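PDB 6GMF: putative cytochrome P450 hydroxylase from Chondromyces apiculatus DSM 436, which probably works as a heme-dependent monooxygenase of the cytochrome P450 family, using molecular oxygen to oxidise terpenes. Local coordinates for residues Phe37-Gly41 with Ser302-Leu307; Val46-His51 with Leu334-Asp339; Glu277-Cys282 with Phe380-Ser384; Asn312-Phe318 with Thr330-Ala335. The contacts are given in a common frame with arbitrary orientation. Where two conformers were deposited one is given. Residue numbers count along the deposited sequence, not the author numbering.

Contact 1: Phe37-Gly41 with Ser302-Leu307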
# COMPACT_ATOMS: atom_id res chain seq x y z
N PHE A 37 15.08 14.20 -7.31
CA PHE A 37 15.18 12.87 -6.74
C PHE A 37 15.73 11.94 -7.82
O PHE A 37 15.44 12.12 -9.01
CB PHE A 37 13.81 12.37 -6.29
CG PHE A 37 13.13 13.18 -5.23
CD1 PHE A 37 13.84 14.03 -4.39
CD2 PHE A 37 11.77 13.02 -5.02
CE1 PHE A 37 13.18 14.73 -3.39
CE2 PHE A 37 11.12 13.71 -4.01
CZ PHE A 37 11.83 14.55 -3.20
N MET A 38 16.53 10.97 -7.42
CA MET A 38 17.10 10.04 -8.37
C MET A 38 16.21 8.80 -8.43
O MET A 38 15.78 8.30 -7.41
CB MET A 38 18.53 9.64 -8.00
CG MET A 38 19.45 10.82 -7.70
SD MET A 38 19.62 11.87 -9.14
CE MET A 38 20.98 11.09 -9.98
N ALA A 39 15.89 8.32 -9.63
CA ALA A 39 15.01 7.17 -9.80
C ALA A 39 15.79 6.00 -10.37
O ALA A 39 16.54 6.14 -11.30
CB ALA A 39 13.88 7.52 -10.71
N VAL A 40 15.53 4.79 -9.84
CA VAL A 40 16.20 3.59 -10.27
C VAL A 40 15.14 2.64 -10.81
O VAL A 40 14.25 2.33 -10.09
CB VAL A 40 16.97 2.98 -9.10
CG1 VAL A 40 17.63 1.66 -9.45
CG2 VAL A 40 18.00 3.97 -8.59
N GLY A 41 15.27 2.22 -12.07
CA GLY A 41 14.20 1.50 -12.78
C GLY A 41 14.43 0.03 -13.07
O GLY A 41 13.43 -0.67 -13.23
N SER A 302 21.62 12.14 -1.65
CA SER A 302 20.57 12.22 -2.65
C SER A 302 19.35 11.44 -2.17
O SER A 302 19.51 10.40 -1.54
CB SER A 302 21.02 11.64 -3.95
OG SER A 302 22.11 12.39 -4.47
N VAL A 303 18.16 11.97 -2.45
CA VAL A 303 16.94 11.15 -2.33
C VAL A 303 16.82 10.25 -3.56
O VAL A 303 16.97 10.72 -4.70
CB VAL A 303 15.70 12.03 -2.15
CG1 VAL A 303 14.42 11.19 -2.17
CG2 VAL A 303 15.83 12.83 -0.87
N VAL A 304 16.52 8.97 -3.32
CA VAL A 304 16.53 7.97 -4.34
C VAL A 304 15.19 7.25 -4.27
O VAL A 304 14.78 6.91 -3.19
CB VAL A 304 17.67 6.96 -4.11
CG1 VAL A 304 17.59 5.81 -5.09
CG2 VAL A 304 19.03 7.64 -4.17
N LEU A 305 14.55 7.11 -5.44
CA LEU A 305 13.27 6.41 -5.57
C LEU A 305 13.50 5.10 -6.30
O LEU A 305 13.60 5.06 -7.53
CB LEU A 305 12.29 7.26 -6.37
CG LEU A 305 12.03 8.69 -5.89
CD1 LEU A 305 10.98 9.31 -6.78
CD2 LEU A 305 11.57 8.70 -4.47
N PRO A 306 13.57 3.97 -5.56
CA PRO A 306 13.53 2.66 -6.18
C PRO A 306 12.13 2.46 -6.78
O PRO A 306 11.12 2.55 -6.04
CB PRO A 306 13.82 1.69 -5.05
CG PRO A 306 14.31 2.53 -3.91
CD PRO A 306 13.70 3.90 -4.10
N LEU A 307 12.06 2.30 -8.10
CA LEU A 307 10.79 2.29 -8.81
C LEU A 307 10.30 0.85 -8.83
O LEU A 307 10.66 0.11 -9.75
CB LEU A 307 10.98 2.80 -10.23
CG LEU A 307 11.51 4.24 -10.35
CD1 LEU A 307 11.73 4.61 -11.81
CD2 LEU A 307 10.57 5.23 -9.71
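Parallel strand pairing illustrates how register decides which face each side chain takes. M38, A39 and V40 lie opposite V304, L305 and P306, paired by four hydrogen bonds: M38 N to V303 O (2.8 Å), L305 N to M38 O (2.6 Å), V40 N to L305 O (3.0 Å) and L307 N to V40 O (3.0 Å). One sheet face takes M38, V40, V304 and P306. Here V40 and V304 share the t rotamer, and V40 CG2 meets V304 CG1 at 4.0 Å; M38, m at all three angles, leads its end away, though its CG passes S302 CB at 4.1 Å. The opposite face carries A39 and L305. A39 CB is met by L307 CD1 at 3.8 Å, L307 being mt and preceding a helix. F37, just ahead of its strand, uses chi1 m to set its ring against V303, whose CG1 sits over the ring face, 3.9 Å from the centroid, in a CH-pi contact. P306, without an amide hydrogen, packs on V46, V49 and L50 of helix 43-51. Strand 29-31 flanks one side of the pair and 285-287 the other, so this is the parallel centre of the mixed sheet 1 characteristic of cytochromes P450.

Contact 2: Val46-His51 with Leu334-Asp339. With HEM (protoporphyrin IX containing Fe), chain B.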
# COMPACT_ATOMS: atom_id res chain seq x y z
N VAL A 46 17.03 -2.06 -8.58
CA VAL A 46 16.07 -1.82 -7.50
C VAL A 46 16.34 -2.81 -6.35
O VAL A 46 16.41 -2.43 -5.20
CB VAL A 46 14.63 -1.86 -8.01
CG1 VAL A 46 13.68 -1.78 -6.84
CG2 VAL A 46 14.35 -0.72 -9.01
N ALA A 47 16.55 -4.09 -6.68
CA ALA A 47 16.78 -5.09 -5.62
C ALA A 47 18.08 -4.74 -4.87
O ALA A 47 18.12 -4.79 -3.61
CB ALA A 47 16.78 -6.49 -6.23
N ARG A 48 19.12 -4.32 -5.60
CA ARG A 48 20.38 -4.02 -4.98
C ARG A 48 20.21 -2.84 -4.03
O ARG A 48 20.71 -2.86 -2.93
CB ARG A 48 21.45 -3.62 -6.00
CG ARG A 48 22.74 -3.20 -5.32
CD ARG A 48 23.91 -3.12 -6.27
NE ARG A 48 24.99 -2.32 -5.73
CZ ARG A 48 26.27 -2.65 -5.83
NH1 ARG A 48 26.63 -3.73 -6.50
NH2 ARG A 48 27.18 -1.90 -5.24
N VAL A 49 19.44 -1.84 -4.47
CA VAL A 49 19.18 -0.70 -3.58
C VAL A 49 18.46 -1.15 -2.30
O VAL A 49 18.89 -0.81 -1.23
CB VAL A 49 18.43 0.42 -4.33
CG1 VAL A 49 17.91 1.49 -3.37
CG2 VAL A 49 19.33 1.01 -5.41
N LEU A 50 17.39 -1.93 -2.42
CA LEU A 50 16.60 -2.30 -1.25
C LEU A 50 17.40 -3.17 -0.28
O LEU A 50 17.21 -3.11 0.93
CB LEU A 50 15.33 -3.01 -1.69
CG LEU A 50 14.39 -2.17 -2.57
CD1 LEU A 50 13.10 -2.93 -2.77
CD2 LEU A 50 14.16 -0.78 -1.98
N HIS A 51 18.30 -3.96 -0.83
CA HIS A 51 19.15 -4.82 0.03
C HIS A 51 20.29 -4.02 0.68
O HIS A 51 21.00 -4.55 1.52
CB HIS A 51 19.74 -5.96 -0.79
CG HIS A 51 18.80 -7.06 -1.16
ND1 HIS A 51 18.13 -7.79 -0.23
CD2 HIS A 51 18.58 -7.65 -2.34
CE1 HIS A 51 17.49 -8.78 -0.85
NE2 HIS A 51 17.75 -8.73 -2.14
N LEU A 334 8.34 -7.07 -6.62
CA LEU A 334 8.80 -6.23 -5.50
C LEU A 334 7.70 -5.26 -4.99
O LEU A 334 7.98 -4.24 -4.38
CB LEU A 334 9.99 -5.41 -6.00
CG LEU A 334 11.18 -6.23 -6.48
CD1 LEU A 334 12.33 -5.30 -6.87
CD2 LEU A 334 11.62 -7.18 -5.40
N ALA A 335 6.43 -5.57 -5.22
CA ALA A 335 5.32 -4.69 -4.84
C ALA A 335 5.32 -4.43 -3.32
O ALA A 335 4.82 -3.38 -2.92
CB ALA A 335 3.99 -5.20 -5.29
N PHE A 336 5.78 -5.40 -2.50
CA PHE A 336 5.81 -5.26 -1.06
C PHE A 336 7.19 -4.88 -0.55
O PHE A 336 7.45 -4.96 0.66
CB PHE A 336 5.32 -6.58 -0.44
CG PHE A 336 3.84 -6.81 -0.55
CD1 PHE A 336 2.94 -5.88 -0.07
CD2 PHE A 336 3.33 -7.97 -1.13
CE1 PHE A 336 1.58 -6.07 -0.12
CE2 PHE A 336 1.96 -8.15 -1.20
CZ PHE A 336 1.08 -7.23 -0.68
N GLY A 337 8.10 -4.47 -1.45
CA GLY A 337 9.46 -4.25 -1.14
C GLY A 337 10.23 -5.56 -0.99
O GLY A 337 9.90 -6.58 -1.59
N LEU A 338 11.31 -5.49 -0.22
CA LEU A 338 12.34 -6.50 -0.17
C LEU A 338 13.23 -6.26 1.05
O LEU A 338 13.62 -5.14 1.32
CB LEU A 338 13.16 -6.41 -1.44
CG LEU A 338 14.16 -7.52 -1.73
CD1 LEU A 338 13.40 -8.82 -2.00
CD2 LEU A 338 15.01 -7.15 -2.91
N ASP A 339 13.63 -7.36 1.68
CA ASP A 339 14.59 -7.34 2.77
C ASP A 339 13.98 -6.70 4.04
O ASP A 339 12.86 -7.00 4.42
CB ASP A 339 15.89 -6.70 2.32
CG ASP A 339 17.09 -7.37 2.97
OD1 ASP A 339 16.90 -7.98 4.05
OD2 ASP A 339 18.20 -7.29 2.38
CHA HEM B . 6.12 -1.42 4.24
CHB HEM B . 3.81 -1.91 0.16
CHC HEM B . -0.24 -2.82 2.66
CHD HEM B . 2.01 -1.95 6.74
C1A HEM B . 5.84 -1.52 2.89
C2A HEM B . 6.87 -1.45 1.91
C3A HEM B . 6.19 -1.56 0.73
C4A HEM B . 4.82 -1.73 1.04
CMA HEM B . 6.73 -1.47 -0.67
CAA HEM B . 8.35 -1.26 2.07
CBA HEM B . 8.77 0.21 2.31
CGA HEM B . 10.27 0.41 2.33
O1A HEM B . 11.04 -0.54 2.05
O2A HEM B . 10.64 1.61 2.54
C1B HEM B . 2.46 -2.19 0.46
C2B HEM B . 1.43 -2.49 -0.50
C3B HEM B . 0.28 -2.74 0.17
C4B HEM B . 0.62 -2.62 1.59
CMB HEM B . 1.69 -2.48 -1.96
CAB HEM B . -1.09 -3.16 -0.31
CBB HEM B . -1.21 -3.72 -1.47
C1C HEM B . -0.02 -2.73 3.99
C2C HEM B . -1.02 -2.94 5.00
C3C HEM B . -0.32 -2.68 6.17
C4C HEM B . 1.00 -2.29 5.86
CMC HEM B . -2.39 -3.50 4.80
CAC HEM B . -0.77 -2.75 7.56
CBC HEM B . -2.02 -2.87 7.94
C1D HEM B . 3.30 -1.71 6.36
C2D HEM B . 4.36 -1.34 7.35
C3D HEM B . 5.51 -1.21 6.66
C4D HEM B . 5.16 -1.49 5.26
CMD HEM B . 4.07 -1.22 8.84
CAD HEM B . 6.86 -0.85 7.22
CBD HEM B . 7.78 -2.04 7.54
CGD HEM B . 9.16 -1.60 8.00
O1D HEM B . 9.83 -2.45 8.62
O2D HEM B . 9.60 -0.45 7.72
NA HEM B . 4.58 -1.71 2.35
NB HEM B . 1.91 -2.30 1.66
NC HEM B . 1.19 -2.30 4.50
ND HEM B . 3.85 -1.70 5.10
FE HEM B . 2.94 -2.10 3.42
O HOH W 1 20.68 -6.63 3.13
O HOH W 2 2.60 0.11 3.23
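L338, L50 and H51 provide most of the buried surface where helix 43-51 meets the approach to the heme-ligand loop. L338 is the hub: its CB lies 3.7 Å from L50 CD1, while its CD2 reaches A47 CB at 3.8 Å and covers one face of the H51 imidazole, 3.6 Å from the centroid, a CH-pi contact. L50 also brings CD1 to 4.2 Å from G337 CA, and V46 CG1 extends the apolar strip to L334 CD1 at 3.8 Å. The edge of the H51 ring has polar work: ND1 donates to D339 OD2 at 2.7 Å, nearly linear. Water 1 donates to D339 OD2 (2.7 Å) and H51 O (2.6 Å). Beyond this strip, G337 N passes 3.4 Å from heme CMA; phi is positive and a CB would be crowded by heme CAA, suiting glycine. Leucine packing thus forms the apolar body of the contact, whereas the histidine-carboxylate bond and its water fix the polar end, tying helix 43-51 to the loop that leads to the axial ligand C343.

Contact 3: Glu277-Cys282 with Phe380-Ser384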
# COMPACT_ATOMS: atom_id res chain seq x y z
N GLU A 277 0.19 -3.61 -11.84
CA GLU A 277 -0.20 -2.23 -11.49
C GLU A 277 0.08 -2.03 -10.00
O GLU A 277 -0.83 -1.98 -9.17
CB GLU A 277 -1.68 -1.96 -11.78
CG GLU A 277 -2.03 -1.80 -13.22
CD GLU A 277 -1.75 -0.44 -13.81
OE1 GLU A 277 -2.25 -0.17 -14.90
OE2 GLU A 277 -1.02 0.34 -13.17
N SER A 278 1.39 -2.02 -9.68
CA SER A 278 1.87 -2.01 -8.34
C SER A 278 1.33 -0.82 -7.56
O SER A 278 1.51 0.32 -7.96
CB SER A 278 3.36 -2.01 -8.28
OG SER A 278 3.92 -3.12 -9.01
N PRO A 279 0.59 -1.02 -6.47
CA PRO A 279 0.02 0.09 -5.72
C PRO A 279 1.08 1.13 -5.31
O PRO A 279 0.85 2.29 -5.54
CB PRO A 279 -0.63 -0.57 -4.52
CG PRO A 279 -1.09 -1.89 -5.06
CD PRO A 279 -0.01 -2.30 -6.03
N ALA A 280 2.15 0.66 -4.64
CA ALA A 280 3.23 1.52 -4.31
C ALA A 280 4.20 1.53 -5.51
O ALA A 280 4.91 0.53 -5.74
CB ALA A 280 3.89 1.07 -3.05
N GLN A 281 4.17 2.62 -6.29
CA GLN A 281 4.95 2.61 -7.53
C GLN A 281 6.44 2.76 -7.25
O GLN A 281 7.28 2.31 -8.01
CB GLN A 281 4.46 3.71 -8.45
CG GLN A 281 3.03 3.47 -8.96
CD GLN A 281 2.97 2.76 -10.28
OE1 GLN A 281 2.45 1.64 -10.42
NE2 GLN A 281 3.60 3.39 -11.24
N CYS A 282 6.74 3.49 -6.18
CA CYS A 282 8.06 3.66 -5.73
C CYS A 282 8.07 3.88 -4.23
O CYS A 282 7.00 4.10 -3.64
CB CYS A 282 8.76 4.80 -6.44
SG CYS A 282 8.05 6.42 -6.08
N PHE A 380 2.10 9.98 -8.59
CA PHE A 380 3.15 9.15 -9.15
C PHE A 380 3.49 8.00 -8.20
O PHE A 380 3.94 6.93 -8.65
CB PHE A 380 4.43 9.99 -9.29
CG PHE A 380 5.60 9.27 -9.88
CD1 PHE A 380 5.61 8.90 -11.22
CD2 PHE A 380 6.74 9.01 -9.12
CE1 PHE A 380 6.71 8.28 -11.79
CE2 PHE A 380 7.84 8.40 -9.70
CZ PHE A 380 7.83 8.01 -11.03
N PHE A 381 3.26 8.24 -6.92
CA PHE A 381 3.77 7.37 -5.84
C PHE A 381 2.81 6.23 -5.57
O PHE A 381 3.30 5.11 -5.39
CB PHE A 381 4.03 8.21 -4.60
CG PHE A 381 5.05 9.28 -4.91
CD1 PHE A 381 6.40 8.99 -4.91
CD2 PHE A 381 4.65 10.54 -5.31
CE1 PHE A 381 7.34 9.96 -5.23
CE2 PHE A 381 5.59 11.52 -5.62
CZ PHE A 381 6.93 11.22 -5.61
N ILE A 382 1.50 6.51 -5.50
CA ILE A 382 0.48 5.49 -5.29
C ILE A 382 -0.39 5.46 -6.54
O ILE A 382 -0.99 6.50 -6.90
CB ILE A 382 -0.37 5.79 -4.05
CG1 ILE A 382 0.47 5.83 -2.79
CG2 ILE A 382 -1.47 4.74 -3.91
CD1 ILE A 382 0.98 4.48 -2.39
N ARG A 383 -0.51 4.29 -7.15
CA ARG A 383 -1.29 4.08 -8.40
C ARG A 383 -2.69 3.57 -8.02
O ARG A 383 -2.82 2.45 -7.51
CB ARG A 383 -0.55 3.07 -9.28
CG ARG A 383 -1.27 2.73 -10.56
CD ARG A 383 -0.91 3.70 -11.65
NE ARG A 383 -1.17 3.14 -12.98
CZ ARG A 383 -1.53 3.79 -14.08
NH1 ARG A 383 -1.58 5.10 -14.09
NH2 ARG A 383 -1.84 3.12 -15.17
N SER A 384 -3.73 4.41 -8.19
CA SER A 384 -5.07 4.06 -7.79
C SER A 384 -6.07 4.86 -8.62
O SER A 384 -5.81 5.99 -8.96
CB SER A 384 -5.28 4.33 -6.33
OG SER A 384 -5.38 5.72 -6.09
O HOH W 3 4.65 5.16 -2.66
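A buried salt bridge dominates this contact: R383 NE donates to E277 OE2 at 2.8 Å, with a weaker 3.3 Å bond from R383 NH2 to E277 OE1. Y17 also hydrogen-bonds to E277 OE2, and W376 gives the guanidinium a cation-pi partner. Next come two backbone hydrogen bonds, R383 N to P279 O (2.9 Å) and Q281 N to F381 O (2.8 Å), which flank an isolated bridge between A280 and I382 as the two loops run in opposite directions. Water 3 adds a further link, donating to C282 O (2.8 Å) and F381 O (3.0 Å). Packing takes over at the far end, where C282 SG lies 3.3 Å from F381 CD1 and 4.1 Å from F380 CE2, oblique to both rings. P279 touches the heme, and the two loops correspond to regions that line the substrate pocket in P450 relatives. Ionic, backbone and sulfur-aromatic contacts in succession therefore fix these irregular loops, the buried charges of E277 and R383 compensating each other.

Contact 4: Asn312-Phe318 with Thr330-Ala335. With HEM (protoporphyrin IX containing Fe), chain B.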
# COMPACT_ATOMS: atom_id res chain seq x y z
N ASN A 312 8.93 -4.24 -11.62
CA ASN A 312 7.87 -5.28 -11.80
C ASN A 312 7.46 -5.38 -13.26
O ASN A 312 6.79 -6.34 -13.66
CB ASN A 312 6.67 -5.01 -10.90
CG ASN A 312 6.99 -5.28 -9.45
OD1 ASN A 312 7.94 -6.02 -9.18
ND2 ASN A 312 6.16 -4.77 -8.54
N ARG A 313 7.82 -4.39 -14.08
CA ARG A 313 7.57 -4.47 -15.52
C ARG A 313 8.86 -4.57 -16.34
O ARG A 313 8.88 -4.21 -17.52
CB ARG A 313 6.68 -3.30 -15.90
CG ARG A 313 5.26 -3.50 -15.43
CD ARG A 313 4.34 -3.23 -16.57
NE ARG A 313 3.00 -2.95 -16.17
CZ ARG A 313 2.12 -2.37 -16.97
NH1 ARG A 313 2.46 -2.04 -18.22
NH2 ARG A 313 0.94 -2.09 -16.50
N ASP A 314 9.90 -5.13 -15.74
CA ASP A 314 11.18 -5.22 -16.39
C ASP A 314 11.21 -6.55 -17.13
O ASP A 314 11.17 -7.58 -16.46
CB ASP A 314 12.30 -5.05 -15.37
CG ASP A 314 13.69 -5.05 -15.95
OD1 ASP A 314 13.82 -5.47 -17.14
OD2 ASP A 314 14.64 -4.64 -15.21
N GLU A 315 11.36 -6.49 -18.46
CA GLU A 315 11.41 -7.66 -19.33
C GLU A 315 12.54 -8.62 -18.93
O GLU A 315 12.41 -9.84 -19.16
CB GLU A 315 11.59 -7.21 -20.79
N SER A 316 13.61 -8.09 -18.32
CA SER A 316 14.75 -8.88 -17.77
C SER A 316 14.26 -9.98 -16.85
O SER A 316 14.89 -11.01 -16.71
CB SER A 316 15.70 -8.02 -16.94
OG SER A 316 16.40 -7.14 -17.77
N ARG A 317 13.23 -9.64 -16.05
CA ARG A 317 12.74 -10.46 -14.97
C ARG A 317 11.39 -11.09 -15.30
O ARG A 317 11.15 -12.21 -14.90
CB ARG A 317 12.61 -9.61 -13.69
CG ARG A 317 12.27 -10.40 -12.44
CD ARG A 317 13.32 -11.41 -12.04
NE ARG A 317 12.93 -12.20 -10.88
CZ ARG A 317 12.00 -13.13 -10.88
NH1 ARG A 317 11.23 -13.28 -11.94
NH2 ARG A 317 11.84 -13.91 -9.82
N PHE A 318 10.52 -10.35 -15.97
CA PHE A 318 9.13 -10.76 -16.26
C PHE A 318 8.87 -10.66 -17.75
O PHE A 318 8.65 -9.57 -18.26
CB PHE A 318 8.14 -9.85 -15.52
CG PHE A 318 8.27 -9.93 -14.03
CD1 PHE A 318 7.86 -11.07 -13.35
CD2 PHE A 318 8.90 -8.93 -13.30
CE1 PHE A 318 8.05 -11.21 -11.99
CE2 PHE A 318 9.07 -9.07 -11.94
CZ PHE A 318 8.64 -10.20 -11.28
N THR A 330 4.57 -15.04 -11.15
CA THR A 330 4.72 -13.70 -10.56
C THR A 330 5.81 -13.67 -9.48
O THR A 330 6.09 -12.60 -8.89
CB THR A 330 3.39 -13.29 -9.92
OG1 THR A 330 3.03 -14.28 -8.94
CG2 THR A 330 2.29 -13.10 -10.94
N LYS A 331 6.45 -14.81 -9.22
CA LYS A 331 7.42 -14.92 -8.14
C LYS A 331 8.52 -13.88 -8.33
O LYS A 331 9.00 -13.66 -9.44
CB LYS A 331 8.05 -16.32 -8.06
CG LYS A 331 7.14 -17.42 -7.53
CD LYS A 331 7.93 -18.65 -7.09
CE LYS A 331 8.76 -19.25 -8.21
NZ LYS A 331 7.90 -19.86 -9.26
N GLY A 332 8.87 -13.21 -7.24
CA GLY A 332 9.95 -12.25 -7.23
C GLY A 332 9.51 -10.83 -7.52
O GLY A 332 10.35 -9.91 -7.51
N HIS A 333 8.21 -10.57 -7.71
CA HIS A 333 7.79 -9.14 -7.80
C HIS A 333 8.12 -8.39 -6.50
O HIS A 333 8.24 -8.98 -5.42
CB HIS A 333 6.33 -8.94 -8.15
CG HIS A 333 5.40 -9.22 -7.02
ND1 HIS A 333 5.25 -8.38 -5.92
CD2 HIS A 333 4.58 -10.28 -6.83
CE1 HIS A 333 4.37 -8.89 -5.10
NE2 HIS A 333 3.90 -10.09 -5.66
N LEU A 334 8.34 -7.07 -6.62
CA LEU A 334 8.80 -6.23 -5.50
C LEU A 334 7.70 -5.26 -4.99
O LEU A 334 7.98 -4.24 -4.38
CB LEU A 334 9.99 -5.41 -6.00
CG LEU A 334 11.18 -6.23 -6.48
CD1 LEU A 334 12.33 -5.30 -6.87
CD2 LEU A 334 11.62 -7.18 -5.40
N ALA A 335 6.43 -5.57 -5.22
CA ALA A 335 5.32 -4.69 -4.84
C ALA A 335 5.32 -4.43 -3.32
O ALA A 335 4.82 -3.38 -2.92
CB ALA A 335 3.99 -5.20 -5.29
CHA HEM B . 6.12 -1.42 4.24
CHB HEM B . 3.81 -1.91 0.16
CHC HEM B . -0.24 -2.82 2.66
CHD HEM B . 2.01 -1.95 6.74
C1A HEM B . 5.84 -1.52 2.89
C2A HEM B . 6.87 -1.45 1.91
C3A HEM B . 6.19 -1.56 0.73
C4A HEM B . 4.82 -1.73 1.04
CMA HEM B . 6.73 -1.47 -0.67
CAA HEM B . 8.35 -1.26 2.07
CBA HEM B . 8.77 0.21 2.31
CGA HEM B . 10.27 0.41 2.33
O1A HEM B . 11.04 -0.54 2.05
O2A HEM B . 10.64 1.61 2.54
C1B HEM B . 2.46 -2.19 0.46
C2B HEM B . 1.43 -2.49 -0.50
C3B HEM B . 0.28 -2.74 0.17
C4B HEM B . 0.62 -2.62 1.59
CMB HEM B . 1.69 -2.48 -1.96
CAB HEM B . -1.09 -3.16 -0.31
CBB HEM B . -1.21 -3.72 -1.47
C1C HEM B . -0.02 -2.73 3.99
C2C HEM B . -1.02 -2.94 5.00
C3C HEM B . -0.32 -2.68 6.17
C4C HEM B . 1.00 -2.29 5.86
CMC HEM B . -2.39 -3.50 4.80
CAC HEM B . -0.77 -2.75 7.56
CBC HEM B . -2.02 -2.87 7.94
C1D HEM B . 3.30 -1.71 6.36
C2D HEM B . 4.36 -1.34 7.35
C3D HEM B . 5.51 -1.21 6.66
C4D HEM B . 5.16 -1.49 5.26
CMD HEM B . 4.07 -1.22 8.84
CAD HEM B . 6.86 -0.85 7.22
CBD HEM B . 7.78 -2.04 7.54
CGD HEM B . 9.16 -1.60 8.00
O1D HEM B . 9.83 -2.45 8.62
O2D HEM B . 9.60 -0.45 7.72
NA HEM B . 4.58 -1.71 2.35
NB HEM B . 1.91 -2.30 1.66
NC HEM B . 1.19 -2.30 4.50
ND HEM B . 3.85 -1.70 5.10
FE HEM B . 2.94 -2.10 3.42
O HOH W 4 8.67 -14.94 -12.00
O HOH W 2 2.60 0.11 3.23
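F318 pushes the edge of its ring against the backbone of the opposing turn, with CZ 3.6 Å from H333 N and 3.9 Å from G332 C. That turn, T330 to H333, is type II and closes through H333 N to T330 O (3.2 Å). G332 occupies its third position with positive phi; a CB there would jam against the preceding carbonyl and come within 2.2 Å of R317 NH2, so both local geometry and the contact explain the glycine. R317 lies along the outer side, its NH2 2.9 Å from K331 O, while water 4 joins the two residues by accepting from R317 NH1 (3.1 Å) and donating to K331 O (2.9 Å).

The clearest direct bond lies deeper: L334 N donates to N312 OD1 at 2.8 Å, and N312 ND2 pairs with S278 OG. The H333 ring leads away from residues 312-318; its ND1 accepts from A335 N (3.1 Å), and its NE2 is hydrogen-bonded to E271. At the other end, D314 OD1 accepts from S316 N (2.9 Å), an Asx turn that shapes the bend before R317. Helix 266-276 backs the contact, and its R275 bonds to N312 O. With E272, R275 fits the family's ExxR motif, and A335 O comes 3.4 Å from heme CMB: this is the meander region entering the P450 heme-binding loop.

How the contacts relate
Together the four contacts illustrate how chemistry follows burial and local structure rather than distance from the chain centre. Contact 3, about 8 Å from the chain centre measured centre to centre, is buried and affords an internal ion pair; contact 1, also buried though about 18 Å out, relies on regular strand hydrogen bonding and aliphatic packing. Contacts 2 and 4 are only partly buried; contacts 2, 3 and 4 each include a bridging water. Contacts 2 and 4 share L334 and A335, so one loop packs on both helix 43-51 and residues 312-318. V46 CG2 of contact 2 lies 3.2 Å from V40 O of contact 1, and C282 joins contacts 1 and 3.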